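Local coordinates for leucyl-tRNA synthetase (Giardia intestinalis, PDB 3PZ6), which probably joins leucine to tRNA(Leu) using ATP, and is represented here by its CP1 domain, the insertion that carries the editing activity, at residues N97-P102 with V184-S189; A155-P160 with I167-L172; D193-Y198 with Y223-I228. The protein carries 2 engineered substitutions. All coordinates share one frame; numbering follows the deposited sequence.

Contact 1 of 3, residues N97-P102 with V184-S189; sequences NCWVLP and VTSVPS
C98 and T185 meet as a non-hydrogen-bonded pair, CA atoms 4.7 Å apart, in two antiparallel strands, 97-100 and 183-186, whose paired segments differ in direction by 148°. These strands are neighbours in the mixed beta-sheet of the CP1 editing domain. One residue along, W99 and V184 form a hydrogen-bonded pair: W99 N gives to V184 O (2.9 Å) and V184 N gives back to W99 O (3.1 Å). A weak bond also runs from S186 N to N97 O.

One face of the sheet carries N97, W99, V184 and S186. W99 has CG anti to its own carbonyl carbon (chi1 -55°), and the CD1-NE1 side of its indole packs on V184 and S186: CD1 touches V184 CB at 4.1 Å, while NE1 comes within 3.4 Å of S186 CB, with the neighbouring CZ2 also near S186 OG. The side-chain amide of N97 reaches over to S186, where ND2 makes a bent, weak bond to OG (2.8 Å). The OD1 of that amide stands 3.3 Å above the indole plane of W99, offset toward the rim. On the other face C98 turns its side chain to V169 of the adjoining strand, and its CB rests on V184 O at 3.4 Å. The indole's polar atom is satisfied from helix 192-202: W99 NE1 donates its N-H to D194 OD1.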
# COMPACT_ATOMS: atom_id res chain seq x y z
N ASN A 97 4.84 -2.88 2.50
CA ASN A 97 4.51 -3.23 1.12
C ASN A 97 3.02 -2.96 0.90
O ASN A 97 2.35 -2.43 1.79
CB ASN A 97 4.83 -4.70 0.83
CG ASN A 97 3.99 -5.68 1.66
OD1 ASN A 97 3.06 -6.31 1.15
ND2 ASN A 97 4.31 -5.82 2.95
N CYS A 98 2.52 -3.32 -0.27
CA CYS A 98 1.08 -3.35 -0.50
C CYS A 98 0.71 -4.58 -1.34
O CYS A 98 1.59 -5.33 -1.76
CB CYS A 98 0.58 -2.05 -1.13
SG CYS A 98 1.23 -1.70 -2.77
N TRP A 99 -0.59 -4.79 -1.55
CA TRP A 99 -1.11 -6.01 -2.15
C TRP A 99 -2.00 -5.70 -3.34
O TRP A 99 -2.81 -4.78 -3.29
CB TRP A 99 -1.93 -6.81 -1.15
CG TRP A 99 -1.27 -7.17 0.14
CD1 TRP A 99 -1.63 -6.74 1.38
CD2 TRP A 99 -0.16 -8.06 0.33
NE1 TRP A 99 -0.82 -7.30 2.33
CE2 TRP A 99 0.10 -8.11 1.72
CE3 TRP A 99 0.65 -8.82 -0.54
CZ2 TRP A 99 1.13 -8.88 2.27
CZ3 TRP A 99 1.67 -9.59 0.01
CH2 TRP A 99 1.90 -9.61 1.41
N VAL A 100 -1.85 -6.47 -4.42
CA VAL A 100 -2.79 -6.46 -5.53
C VAL A 100 -3.14 -7.90 -5.87
O VAL A 100 -2.37 -8.81 -5.55
CB VAL A 100 -2.23 -5.77 -6.80
CG1 VAL A 100 -1.87 -4.31 -6.52
CG2 VAL A 100 -1.06 -6.54 -7.38
N LEU A 101 -4.30 -8.11 -6.48
CA LEU A 101 -4.66 -9.43 -6.99
C LEU A 101 -3.92 -9.67 -8.30
O LEU A 101 -4.15 -8.94 -9.28
CB LEU A 101 -6.17 -9.58 -7.19
CG LEU A 101 -6.65 -10.95 -7.70
CD1 LEU A 101 -6.41 -12.07 -6.67
CD2 LEU A 101 -8.11 -10.91 -8.12
N PRO A 102 -3.03 -10.68 -8.33
CA PRO A 102 -2.18 -10.94 -9.50
C PRO A 102 -2.97 -11.12 -10.79
O PRO A 102 -2.45 -10.84 -11.87
CB PRO A 102 -1.47 -12.24 -9.13
CG PRO A 102 -1.44 -12.22 -7.63
CD PRO A 102 -2.75 -11.61 -7.23
N VAL A 184 -4.69 -3.31 -1.29
CA VAL A 184 -4.73 -3.31 0.17
C VAL A 184 -3.37 -2.88 0.72
O VAL A 184 -2.33 -3.16 0.11
CB VAL A 184 -5.14 -4.71 0.72
CG1 VAL A 184 -5.26 -4.69 2.22
CG2 VAL A 184 -6.47 -5.15 0.12
N THR A 185 -3.37 -2.19 1.86
CA THR A 185 -2.14 -1.81 2.54
C THR A 185 -1.58 -3.03 3.25
O THR A 185 -2.31 -4.00 3.49
CB THR A 185 -2.37 -0.70 3.58
OG1 THR A 185 -3.22 -1.19 4.63
CG2 THR A 185 -3.00 0.53 2.94
N SER A 186 -0.29 -2.98 3.59
CA SER A 186 0.32 -4.06 4.34
C SER A 186 1.06 -3.53 5.55
O SER A 186 2.04 -2.80 5.42
CB SER A 186 1.26 -4.89 3.48
OG SER A 186 1.81 -5.97 4.23
N VAL A 187 0.57 -3.91 6.73
CA VAL A 187 1.18 -3.54 8.00
C VAL A 187 1.38 -4.80 8.84
O VAL A 187 0.58 -5.09 9.73
CB VAL A 187 0.33 -2.48 8.74
CG1 VAL A 187 1.07 -1.94 9.97
CG2 VAL A 187 -0.05 -1.34 7.81
N PRO A 188 2.44 -5.58 8.55
CA PRO A 188 2.68 -6.89 9.16
C PRO A 188 2.80 -6.87 10.68
O PRO A 188 2.51 -7.87 11.32
CB PRO A 188 4.01 -7.33 8.55
CG PRO A 188 4.13 -6.58 7.32
CD PRO A 188 3.47 -5.26 7.55
N SER A 189 3.23 -5.75 11.25
CA SER A 189 3.37 -5.67 12.71
C SER A 189 2.03 -5.72 13.42
O SER A 189 1.95 -6.13 14.58
CB SER A 189 4.13 -4.41 13.11
OG SER A 189 3.44 -3.24 12.71

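Contact 2 of 3, residues A155-P160 with I167-L172; sequences ATVRAP and IFVLPL
V157 and I167 pair through both of their peptide groups: V157 N donates to I167 O and I167 N donates to V157 O, each at 2.9 Å. A third bond runs from V169 N to A155 O (2.8 Å), with T156 and F168 between them as a non-hydrogen-bonded pair. Two of these acceptors also receive CA-H contacts, A155 O from F168 CA (3.2 Å) and I167 O from T156 CA. The polar groups of T156 are met by other parts of the chain: OG1 is hydrogen-bonded to the Y21 hydroxyl, the carbonyl oxygen accepts from N63 ND2, and a backbone bond joins T156 to I19. On its other edge strand 167-171 bonds to strand 97-100, C98 with F168 and L170, V100 with L170.

The methyl of T156 sits over one face of the F168 ring in a CH-pi contact, CG2 3.7 Å from the centroid and 23° off the normal; the two side chains lie side by side. On the opposite sheet face I167 holds CG1 between its backbone N and carbonyl carbon (chi1 55°). That CG1 packs against V157 CG2 at 3.7 Å, and CD1 beyond it meets the A159 methyl. A155 CB and V169 CG2 touch more loosely, at 4.0 Å. Strands 156-158 and 167-171, 126° apart in direction and consecutive in the chain, form a buried, strongly twisted beta hairpin within the CP1 sheet.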
# COMPACT_ATOMS: atom_id res chain seq x y z
N ALA A 155 6.01 -3.59 -8.63
CA ALA A 155 6.25 -2.17 -8.83
C ALA A 155 6.64 -1.54 -7.50
O ALA A 155 6.47 -2.15 -6.45
CB ALA A 155 5.02 -1.49 -9.39
N THR A 156 7.18 -0.32 -7.55
CA THR A 156 7.54 0.39 -6.33
C THR A 156 6.70 1.64 -6.17
O THR A 156 6.47 2.38 -7.13
CB THR A 156 9.03 0.79 -6.27
OG1 THR A 156 9.32 1.66 -7.36
CG2 THR A 156 9.92 -0.40 -6.35
N VAL A 157 6.26 1.87 -4.94
CA VAL A 157 5.47 3.05 -4.64
C VAL A 157 6.08 3.84 -3.48
O VAL A 157 6.87 3.30 -2.69
CB VAL A 157 3.95 2.73 -4.41
CG1 VAL A 157 3.29 2.25 -5.72
CG2 VAL A 157 3.74 1.71 -3.28
N ARG A 158 5.73 5.12 -3.40
CA ARG A 158 6.08 5.96 -2.27
C ARG A 158 4.89 5.87 -1.35
O ARG A 158 3.79 6.28 -1.72
CB ARG A 158 6.31 7.40 -2.74
CG ARG A 158 7.28 8.23 -1.88
CD ARG A 158 8.65 8.43 -2.58
NE ARG A 158 8.53 9.19 -3.83
CZ ARG A 158 9.46 9.26 -4.78
NH1 ARG A 158 10.62 8.63 -4.66
NH2 ARG A 158 9.21 9.97 -5.88
N ALA A 159 5.08 5.30 -0.16
CA ALA A 159 3.98 5.15 0.78
C ALA A 159 3.94 6.29 1.78
O ALA A 159 4.91 6.56 2.48
CB ALA A 159 4.07 3.82 1.50
N PRO A 160 2.79 6.96 1.87
CA PRO A 160 2.67 8.06 2.83
C PRO A 160 2.91 7.61 4.27
O PRO A 160 2.54 6.49 4.64
CB PRO A 160 1.23 8.53 2.64
CG PRO A 160 0.53 7.41 2.00
CD PRO A 160 1.52 6.72 1.16
N ILE A 167 8.33 1.17 -1.32
CA ILE A 167 7.94 -0.21 -1.02
C ILE A 167 7.49 -0.91 -2.30
O ILE A 167 7.27 -0.26 -3.31
CB ILE A 167 6.84 -0.30 0.07
CG1 ILE A 167 5.62 0.55 -0.30
CG2 ILE A 167 7.41 0.10 1.44
CD1 ILE A 167 4.48 0.49 0.73
N PHE A 168 7.35 -2.23 -2.25
CA PHE A 168 6.96 -2.99 -3.42
C PHE A 168 5.50 -3.45 -3.40
O PHE A 168 4.95 -3.76 -2.36
CB PHE A 168 7.89 -4.20 -3.58
CG PHE A 168 9.26 -3.84 -4.06
CD1 PHE A 168 9.57 -3.93 -5.41
CD2 PHE A 168 10.24 -3.41 -3.17
CE1 PHE A 168 10.85 -3.60 -5.87
CE2 PHE A 168 11.51 -3.07 -3.62
CZ PHE A 168 11.82 -3.17 -4.97
N VAL A 169 4.90 -3.49 -4.58
CA VAL A 169 3.57 -4.03 -4.76
C VAL A 169 3.69 -5.55 -4.81
O VAL A 169 4.38 -6.09 -5.67
CB VAL A 169 2.94 -3.54 -6.09
CG1 VAL A 169 1.60 -4.20 -6.33
CG2 VAL A 169 2.82 -2.02 -6.11
N LEU A 170 3.01 -6.24 -3.90
CA LEU A 170 3.19 -7.67 -3.76
C LEU A 170 1.88 -8.46 -3.97
O LEU A 170 0.79 -7.87 -3.92
CB LEU A 170 3.82 -7.99 -2.40
CG LEU A 170 5.20 -7.39 -2.09
CD1 LEU A 170 5.70 -7.99 -0.79
CD2 LEU A 170 6.21 -7.63 -3.21
N PRO A 171 1.99 -9.78 -4.22
CA PRO A 171 0.84 -10.60 -4.54
C PRO A 171 0.05 -11.08 -3.32
O PRO A 171 0.60 -11.71 -2.41
CB PRO A 171 1.47 -11.79 -5.28
CG PRO A 171 2.81 -11.91 -4.73
CD PRO A 171 3.25 -10.53 -4.35
N LEU A 172 -1.25 -10.78 -3.32
CA LEU A 172 -2.17 -11.38 -2.36
C LEU A 172 -3.30 -12.07 -3.12
O LEU A 172 -4.14 -11.43 -3.72
CB LEU A 172 -2.71 -10.34 -1.38
CG LEU A 172 -3.51 -10.88 -0.18
CD1 LEU A 172 -2.66 -11.80 0.72
CD2 LEU A 172 -4.11 -9.75 0.63

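Contact 3 of 3, residues D193-Y198 with Y223-I228; sequences DDYACY and YSPLPI
Y198 and P225 make the principal apolar contact between helix 192-202 and the irregular segment 223-228. The Y198 ring leaves the helix with CG anti to the backbone N (chi1 170°), and its CE2 comes to 4.0 Å from P225 CD; the two side chains run obliquely past each other. About one helical turn back, Y195 reaches the same proline, CD1 lying 4.4 Å from P225 CG. One pyrrolidine ring thus meets both tyrosines, through the neighbouring carbons CD and CG.

Polar contacts gather at the end of Y198. Its OH lies 2.9 Å from Y223 O and 3.5 Å from S224 CA, against the backbone of the loop, and it is hydrogen-bonded to L220 O. The oxygens of L220 and Y223 both belong to the chain just after helix 216-219. Y195 OH is bound instead to E244 OE2 of helix 238-245.

Within the helix Y198 N bonds to D194 O, whereas the other segment has no regular structure. Y223 turns its side chain elsewhere, its ring forming an edge-to-face pair with Y164, and the hydroxyl of Y164 bonds to S224 O.

The arrangement is a helix-to-loop packing contact: two tyrosines, three residues apart on helix 192-202, pack against a proline in the connection from helix 216-219 to strand 229-230 of the CP1 domain.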
# COMPACT_ATOMS: atom_id res chain seq x y z
N ASP A 193 -2.95 -11.37 9.07
CA ASP A 193 -3.07 -11.79 7.67
C ASP A 193 -1.94 -11.20 6.83
O ASP A 193 -1.27 -11.92 6.08
CB ASP A 193 -4.45 -11.43 7.09
CG ASP A 193 -5.55 -12.43 7.52
OD1 ASP A 193 -5.27 -13.65 7.59
OD2 ASP A 193 -6.70 -12.00 7.79
N ASP A 194 -1.73 -9.88 6.96
CA ASP A 194 -0.59 -9.22 6.33
C ASP A 194 0.71 -9.94 6.67
O ASP A 194 1.50 -10.25 5.77
CB ASP A 194 -0.49 -7.75 6.76
CG ASP A 194 -1.51 -6.85 6.07
OD1 ASP A 194 -2.21 -7.29 5.14
OD2 ASP A 194 -1.61 -5.68 6.48
N TYR A 195 0.93 -10.23 7.95
CA TYR A 195 2.17 -10.89 8.36
C TYR A 195 2.31 -12.30 7.79
O TYR A 195 3.40 -12.68 7.36
CB TYR A 195 2.33 -10.92 9.88
CG TYR A 195 3.60 -11.62 10.31
CD1 TYR A 195 4.85 -11.01 10.12
CD2 TYR A 195 3.57 -12.87 10.90
CE1 TYR A 195 6.03 -11.63 10.51
CE2 TYR A 195 4.76 -13.51 11.30
CZ TYR A 195 5.98 -12.88 11.10
OH TYR A 195 7.16 -13.50 11.48
N ALA A 196 1.22 -13.07 7.80
CA ALA A 196 1.24 -14.45 7.30
C ALA A 196 1.70 -14.48 5.84
O ALA A 196 2.62 -15.21 5.49
CB ALA A 196 -0.11 -15.12 7.48
N CYS A 197 1.06 -13.67 5.00
CA CYS A 197 1.44 -13.60 3.60
C CYS A 197 2.86 -13.07 3.42
O CYS A 197 3.63 -13.60 2.62
CB CYS A 197 0.47 -12.74 2.81
SG CYS A 197 0.83 -12.87 1.05
N TYR A 198 3.20 -12.03 4.18
CA TYR A 198 4.53 -11.44 4.14
C TYR A 198 5.58 -12.51 4.42
O TYR A 198 6.54 -12.66 3.66
CB TYR A 198 4.60 -10.27 5.13
CG TYR A 198 5.99 -9.71 5.37
CD1 TYR A 198 6.49 -8.66 4.60
CD2 TYR A 198 6.80 -10.24 6.37
CE1 TYR A 198 7.77 -8.15 4.83
CE2 TYR A 198 8.07 -9.74 6.60
CZ TYR A 198 8.55 -8.70 5.83
OH TYR A 198 9.82 -8.21 6.06
N TYR A 223 12.48 -4.44 4.33
CA TYR A 223 11.24 -3.85 4.85
C TYR A 223 10.63 -4.73 5.93
O TYR A 223 9.57 -5.34 5.76
CB TYR A 223 10.25 -3.60 3.71
CG TYR A 223 10.90 -3.01 2.49
CD1 TYR A 223 11.10 -1.63 2.39
CD2 TYR A 223 11.36 -3.82 1.45
CE1 TYR A 223 11.73 -1.08 1.28
CE2 TYR A 223 11.98 -3.29 0.34
CZ TYR A 223 12.17 -1.92 0.26
OH TYR A 223 12.79 -1.38 -0.84
N SER A 224 11.30 -4.79 7.07
CA SER A 224 10.82 -5.59 8.18
C SER A 224 9.66 -4.87 8.87
O SER A 224 9.58 -3.63 8.82
CB SER A 224 11.94 -5.80 9.18
OG SER A 224 12.27 -4.56 9.80
N PRO A 225 8.76 -5.63 9.52
CA PRO A 225 7.66 -5.04 10.29
C PRO A 225 8.16 -3.99 11.27
O PRO A 225 9.28 -4.10 11.77
CB PRO A 225 7.09 -6.23 11.04
CG PRO A 225 7.39 -7.40 10.18
CD PRO A 225 8.73 -7.10 9.57
N LEU A 226 7.35 -2.98 11.52
CA LEU A 226 7.75 -1.86 12.37
C LEU A 226 6.98 -1.81 13.69
O LEU A 226 5.77 -2.03 13.69
CB LEU A 226 7.56 -0.55 11.61
CG LEU A 226 8.72 0.06 10.80
CD1 LEU A 226 9.87 -0.91 10.50
CD2 LEU A 226 8.19 0.69 9.53
N PRO A 227 7.67 -1.50 14.81
CA PRO A 227 7.06 -1.33 16.14
C PRO A 227 6.25 -0.03 16.27
O PRO A 227 6.64 0.88 17.00
CB PRO A 227 8.28 -1.28 17.06
CG PRO A 227 9.36 -0.75 16.21
CD PRO A 227 9.14 -1.37 14.87
N ILE A 228 5.12 0.04 15.56
CA ILE A 228 4.36 1.29 15.48
C ILE A 228 3.41 1.47 16.67
O ILE A 228 3.18 2.58 17.13
CB ILE A 228 3.58 1.44 14.14
CG1 ILE A 228 2.67 0.24 13.88
CG2 ILE A 228 4.56 1.59 12.99
CD1 ILE A 228 1.51 0.55 12.94

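Contacts 1 and 2, centred about 8 Å apart, share one sheet: strand 97-100 lies between 183-186 and 167-171, with C98 O 2.7 Å from L170 N and V100 N 3.0 Å from L170 O, both probable hydrogen bonds. Contact 3, centred about 9 Å from contact 1, brings up helix 192-202, which follows strand 183-186 in the chain. D194, already bonded to W99 in contact 1, ties the two further, its OD2 standing 2.8 Å from V187 N in a probable hydrogen bond. Contacts 2 and 3 are centred about 13 Å apart and meet more lightly: F168 CE2 is 3.5 Å from Y223 OH, and L172 CD1 is 3.7 Å from C197 SG.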